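Local coordinates for protein aromatic-L-amino-acid decarboxylase (PDB 6EEW) that catalyses the pyridoxal 5'-phosphate-dependent decarboxylation of L-tryptophan to tryptamine and of 5-hydroxy-L-tryptophan to serotonin, at residues Phe427-Lys430 with Pro431-Ser435; Trp486-Ile489 with Gln490-Asp494. All coordinates share one frame; numbering follows the deposited sequence.

Interaction 1 of 2, residues Phe427-Lys430 with Pro431-Ser435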
loop_
_atom_site.group_PDB
_atom_site.type_symbol
_atom_site.label_atom_id
_atom_site.label_comp_id
_atom_site.label_asym_id
_atom_site.label_seq_id
_atom_site.Cartn_x
_atom_site.Cartn_y
_atom_site.Cartn_z
ATOM N N PHE A 427 -20.391 26.158 2.083
ATOM C CA PHE A 427 -21.023 27.474 2.123
ATOM C C PHE A 427 -20.773 28.219 0.817
ATOM O O PHE A 427 -19.995 27.785 -0.037
ATOM C CB PHE A 427 -20.527 28.293 3.315
ATOM C CG PHE A 427 -19.064 28.634 3.261
ATOM C CD1 PHE A 427 -18.102 27.665 3.487
ATOM C CD2 PHE A 427 -18.654 29.930 2.980
ATOM C CE1 PHE A 427 -16.758 27.982 3.439
ATOM C CE2 PHE A 427 -17.312 30.256 2.930
ATOM C CZ PHE A 427 -16.360 29.281 3.157
ATOM N N ARG A 428 -21.456 29.351 0.658
ATOM C CA ARG A 428 -21.262 30.151 -0.550
ATOM C C ARG A 428 -21.787 31.560 -0.308
ATOM O O ARG A 428 -22.497 31.821 0.662
ATOM C CB ARG A 428 -21.968 29.494 -1.746
ATOM C CG ARG A 428 -23.471 29.763 -1.784
ATOM C CD ARG A 428 -24.231 28.803 -2.704
ATOM N NE ARG A 428 -24.443 29.272 -4.070
ATOM C CZ ARG A 428 -25.644 29.451 -4.613
ATOM N NH1 ARG A 428 -26.739 29.219 -3.899
ATOM N NH2 ARG A 428 -25.755 29.868 -5.866
ATOM N N LEU A 429 -21.409 32.473 -1.193
ATOM C CA LEU A 429 -22.032 33.787 -1.237
ATOM C C LEU A 429 -23.368 33.686 -1.958
ATOM O O LEU A 429 -23.453 33.078 -3.030
ATOM C CB LEU A 429 -21.122 34.790 -1.943
ATOM C CG LEU A 429 -20.014 35.429 -1.106
ATOM C CD1 LEU A 429 -18.999 36.112 -2.011
ATOM C CD2 LEU A 429 -20.602 36.432 -0.112
ATOM N N LYS A 430 -24.414 34.268 -1.372
ATOM C CA LYS A 430 -25.713 34.214 -2.020
ATOM C C LYS A 430 -25.647 34.888 -3.390
ATOM O O LYS A 430 -24.878 35.831 -3.596
ATOM C CB LYS A 430 -26.783 34.891 -1.168
ATOM C CG LYS A 430 -27.214 34.116 0.063
ATOM C CD LYS A 430 -28.344 34.860 0.766
ATOM C CE LYS A 430 -28.913 34.065 1.924
ATOM N NZ LYS A 430 -29.910 34.867 2.678
ATOM N N PRO A 431 -26.470 34.440 -4.339
ATOM C CA PRO A 431 -26.431 35.039 -5.684
ATOM C C PRO A 431 -26.712 36.536 -5.723
ATOM O O PRO A 431 -26.176 37.235 -6.594
ATOM C CB PRO A 431 -27.504 34.246 -6.449
ATOM C CG PRO A 431 -28.218 33.403 -5.422
ATOM C CD PRO A 431 -27.252 33.196 -4.309
ATOM N N ASP A 432 -27.531 37.053 -4.814
ATOM C CA ASP A 432 -27.955 38.447 -4.890
ATOM C C ASP A 432 -26.931 39.429 -4.331
ATOM O O ASP A 432 -27.165 40.642 -4.401
ATOM C CB ASP A 432 -29.293 38.624 -4.166
ATOM C CG ASP A 432 -29.232 38.191 -2.711
ATOM O OD1 ASP A 432 -28.196 37.626 -2.299
ATOM O OD2 ASP A 432 -30.213 38.423 -1.974
ATOM N N VAL A 433 -25.799 38.950 -3.802
ATOM C CA VAL A 433 -24.808 39.855 -3.225
ATOM C C VAL A 433 -24.048 40.638 -4.286
ATOM O O VAL A 433 -23.441 41.670 -3.969
ATOM C CB VAL A 433 -23.811 39.081 -2.341
ATOM C CG1 VAL A 433 -24.549 38.318 -1.244
ATOM C CG2 VAL A 433 -22.963 38.148 -3.195
ATOM N N SER A 434 -24.076 40.190 -5.539
ATOM C CA SER A 434 -23.350 40.876 -6.596
ATOM C C SER A 434 -24.129 40.756 -7.895
ATOM O O SER A 434 -24.934 39.838 -8.079
ATOM C CB SER A 434 -21.937 40.316 -6.767
ATOM O OG SER A 434 -21.301 40.913 -7.885
ATOM N N SER A 435 -23.869 41.701 -8.801
ATOM C CA SER A 435 -24.475 41.676 -10.126
ATOM C C SER A 435 -23.814 40.673 -11.061
ATOM O O SER A 435 -24.338 40.437 -12.157
ATOM C CB SER A 435 -24.403 43.065 -10.761
ATOM O OG SER A 435 -23.058 43.500 -10.855
#

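Interaction 2 of 2, residues Trp486-Ile489 with Gln490-Asp494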
loop_
_atom_site.group_PDB
_atom_site.type_symbol
_atom_site.label_atom_id
_atom_site.label_comp_id
_atom_site.label_asym_id
_atom_site.label_seq_id
_atom_site.Cartn_x
_atom_site.Cartn_y
_atom_site.Cartn_z
ATOM N N TRP A 486 -12.067 32.987 9.215
ATOM C CA TRP A 486 -13.346 33.661 9.004
ATOM C C TRP A 486 -13.157 35.168 8.848
ATOM O O TRP A 486 -13.779 35.798 7.978
ATOM C CB TRP A 486 -14.298 33.335 10.150
ATOM C CG TRP A 486 -15.577 34.070 10.071
ATOM C CD1 TRP A 486 -16.129 34.871 11.030
ATOM C CD2 TRP A 486 -16.460 34.121 8.947
ATOM N NE1 TRP A 486 -17.320 35.386 10.586
ATOM C CE2 TRP A 486 -17.545 34.947 9.307
ATOM C CE3 TRP A 486 -16.446 33.535 7.677
ATOM C CZ2 TRP A 486 -18.605 35.204 8.444
ATOM C CZ3 TRP A 486 -17.500 33.790 6.820
ATOM C CH2 TRP A 486 -18.564 34.623 7.206
ATOM N N ASP A 487 -12.291 35.764 9.669
ATOM C CA ASP A 487 -11.989 37.184 9.504
ATOM C C ASP A 487 -11.458 37.468 8.104
ATOM O O ASP A 487 -11.883 38.425 7.443
ATOM C CB ASP A 487 -10.975 37.631 10.559
ATOM C CG ASP A 487 -11.565 37.683 11.951
ATOM O OD1 ASP A 487 -12.785 37.904 12.071
ATOM O OD2 ASP A 487 -10.808 37.479 12.928
ATOM N N LEU A 488 -10.531 36.632 7.626
ATOM C CA LEU A 488 -9.956 36.828 6.300
ATOM C C LEU A 488 -11.017 36.696 5.220
ATOM O O LEU A 488 -11.034 37.465 4.251
ATOM C CB LEU A 488 -8.839 35.813 6.063
ATOM C CG LEU A 488 -8.144 35.854 4.695
ATOM C CD1 LEU A 488 -7.390 37.156 4.501
ATOM C CD2 LEU A 488 -7.250 34.635 4.451
ATOM N N ILE A 489 -11.884 35.691 5.346
ATOM C CA ILE A 489 -12.957 35.497 4.377
ATOM C C ILE A 489 -13.814 36.750 4.292
ATOM O O ILE A 489 -14.134 37.234 3.197
ATOM C CB ILE A 489 -13.791 34.257 4.745
ATOM C CG1 ILE A 489 -12.910 32.998 4.692
ATOM C CG2 ILE A 489 -15.008 34.150 3.842
ATOM C CD1 ILE A 489 -13.606 31.716 5.092
ATOM N N GLN A 490 -14.171 37.315 5.450
ATOM C CA GLN A 490 -14.991 38.520 5.447
ATOM C C GLN A 490 -14.247 39.694 4.821
ATOM O O GLN A 490 -14.838 40.480 4.069
ATOM C CB GLN A 490 -15.445 38.860 6.868
ATOM C CG GLN A 490 -16.652 38.064 7.337
ATOM C CD GLN A 490 -17.186 38.537 8.675
ATOM O OE1 GLN A 490 -16.437 38.690 9.644
ATOM N NE2 GLN A 490 -18.488 38.802 8.728
ATOM N N LYS A 491 -12.953 39.842 5.122
ATOM C CA LYS A 491 -12.192 40.938 4.524
ATOM C C LYS A 491 -12.152 40.811 3.007
ATOM O O LYS A 491 -12.356 41.791 2.281
ATOM C CB LYS A 491 -10.766 40.993 5.077
ATOM C CG LYS A 491 -9.942 42.122 4.440
ATOM C CD LYS A 491 -8.515 42.200 4.966
ATOM C CE LYS A 491 -7.669 41.022 4.502
ATOM N NZ LYS A 491 -6.227 41.194 4.858
ATOM N N LEU A 492 -11.871 39.607 2.509
ATOM C CA LEU A 492 -11.790 39.419 1.066
ATOM C C LEU A 492 -13.149 39.585 0.405
ATOM O O LEU A 492 -13.230 40.024 -0.747
ATOM C CB LEU A 492 -11.193 38.051 0.747
ATOM C CG LEU A 492 -9.749 37.874 1.223
ATOM C CD1 LEU A 492 -9.192 36.507 0.835
ATOM C CD2 LEU A 492 -8.883 38.995 0.682
ATOM N N THR A 493 -14.228 39.262 1.119
ATOM C CA THR A 493 -15.555 39.508 0.571
ATOM C C THR A 493 -15.838 41.001 0.494
ATOM O O THR A 493 -16.365 41.484 -0.512
ATOM C CB THR A 493 -16.614 38.804 1.417
ATOM O OG1 THR A 493 -16.373 37.390 1.409
ATOM C CG2 THR A 493 -18.008 39.082 0.871
ATOM N N ASP A 494 -15.459 41.755 1.529
ATOM C CA ASP A 494 -15.605 43.208 1.474
ATOM C C ASP A 494 -14.837 43.784 0.293
ATOM O O ASP A 494 -15.390 44.540 -0.513
ATOM C CB ASP A 494 -15.139 43.846 2.784
ATOM C CG ASP A 494 -16.010 43.461 3.970
ATOM O OD1 ASP A 494 -17.168 43.036 3.754
ATOM O OD2 ASP A 494 -15.538 43.585 5.122
#

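Interaction 1 of 2, residues Phe427-Lys430 with Pro431-Ser435
Val433 turns back on Leu429, the last residue of strand 424-429, and on Lys430 just after it. Its CG2 sits between its own backbone N and carbonyl carbon, while CG1 lies anti to the carbonyl carbon (chi1 -57°). CG2 therefore faces Leu429 CB at 4.0 Å and also lies tight against Lys430 O. CG1 lies 4.1 Å from Lys430 CB. The backbone closes at the same place: Val433 N donates to Lys430 O at 3.3 Å, nearly straight at 169°, but from above the carbonyl plane. With Pro431 and Asp432 at the corners, this is a type I beta turn, at the start of the loop from strand 424-429 to helix 438-451. Lys430 and Asp432 run side by side, with Lys430 CB 3.3 Å from Asp432 OD1. Arg428 meets Pro431 at about a right angle. It lays one guanidinium face over Pro431 CD, 4.0 Å from NH2. Arg428 NH1 is salt-bridged to Glu415. If Val433 were a glycine, Leu429 CB would lose its methyl neighbour and the turn would probably be freer to flex. Lys430 NZ and Asp432 OD2 stay 5.9 Å apart, any pull between them probably weak. Between the two segments, one backbone bond and apolar contact mainly hold the turn.

Interaction 2 of 2, residues Trp486-Ile489 with Gln490-Asp494
Trp486 and Gln490 stack one turn apart on the alpha-helix 479-496, near the end of the chain. Along the backbone, the i to i+4 pattern is unbroken. Gln490 N donates to Trp486 O at 3.0 Å, Lys491 N to Asp487 O at 2.9 Å, and Leu492 N to Leu488 O at 2.9 Å.

The aromatic contact is made over a face. Gln490 CG stands 3.9 Å from the centroid of the six-membered ring of Trp486, a CH-pi contact displaced toward the rim. The amide continues the stack, its plane 21° from the ring plane. Its CD lies 3.6 Å from Trp486 CZ2. The Trp486 ring leaves the helix with CG opposite the backbone N (chi1 175°), which sends the ring out from the helix, its six-membered end leaning toward Gln490. Trp486 also meets the ring of Trp407, and Gln490 NE2 makes a weak hydrogen bond to Asp411.

The apolar contacts lie around Leu488. Its CG touches Leu492 CD1 at 4.1 Å, the two side chains crossing obliquely. Its CD1 meets Lys491 CE at 3.9 Å, the lysine chain being bent at chi3 (70°). Leu492 packs on Leu445 and Leu449 of helix 438-451.

One side-chain hydrogen bond joins the two segments, that of Thr493. Its OG1 donates to Ile489 O at 2.9 Å, and this oxygen is gripped twice: Thr493 OG1 and Thr493 N approach it from opposite faces of the carbonyl plane.

Interaction 1 and interaction 2 follow in series along the chain, with centres about 14 Å apart, and they touch. Leu429 CD2 of interaction 1 packs on Thr493 CG2 of interaction 2 at 3.8 Å. Phe427 CZ meets Ile489 CD1 at 4.2 Å. Helix 479-496 thus packs against strand 424-429 of the four-stranded antiparallel sheet. Phe404 and Phe414 touch residues of both contacts. Arg413 also links them: its backbone is hydrogen-bonded to that of Lys430, and its side chain forms a salt bridge with Asp494. Both contacts lie far from the chain centre, about 32 and 30 Å measured centre to centre. They are away from the tryptophan and cofactor sites.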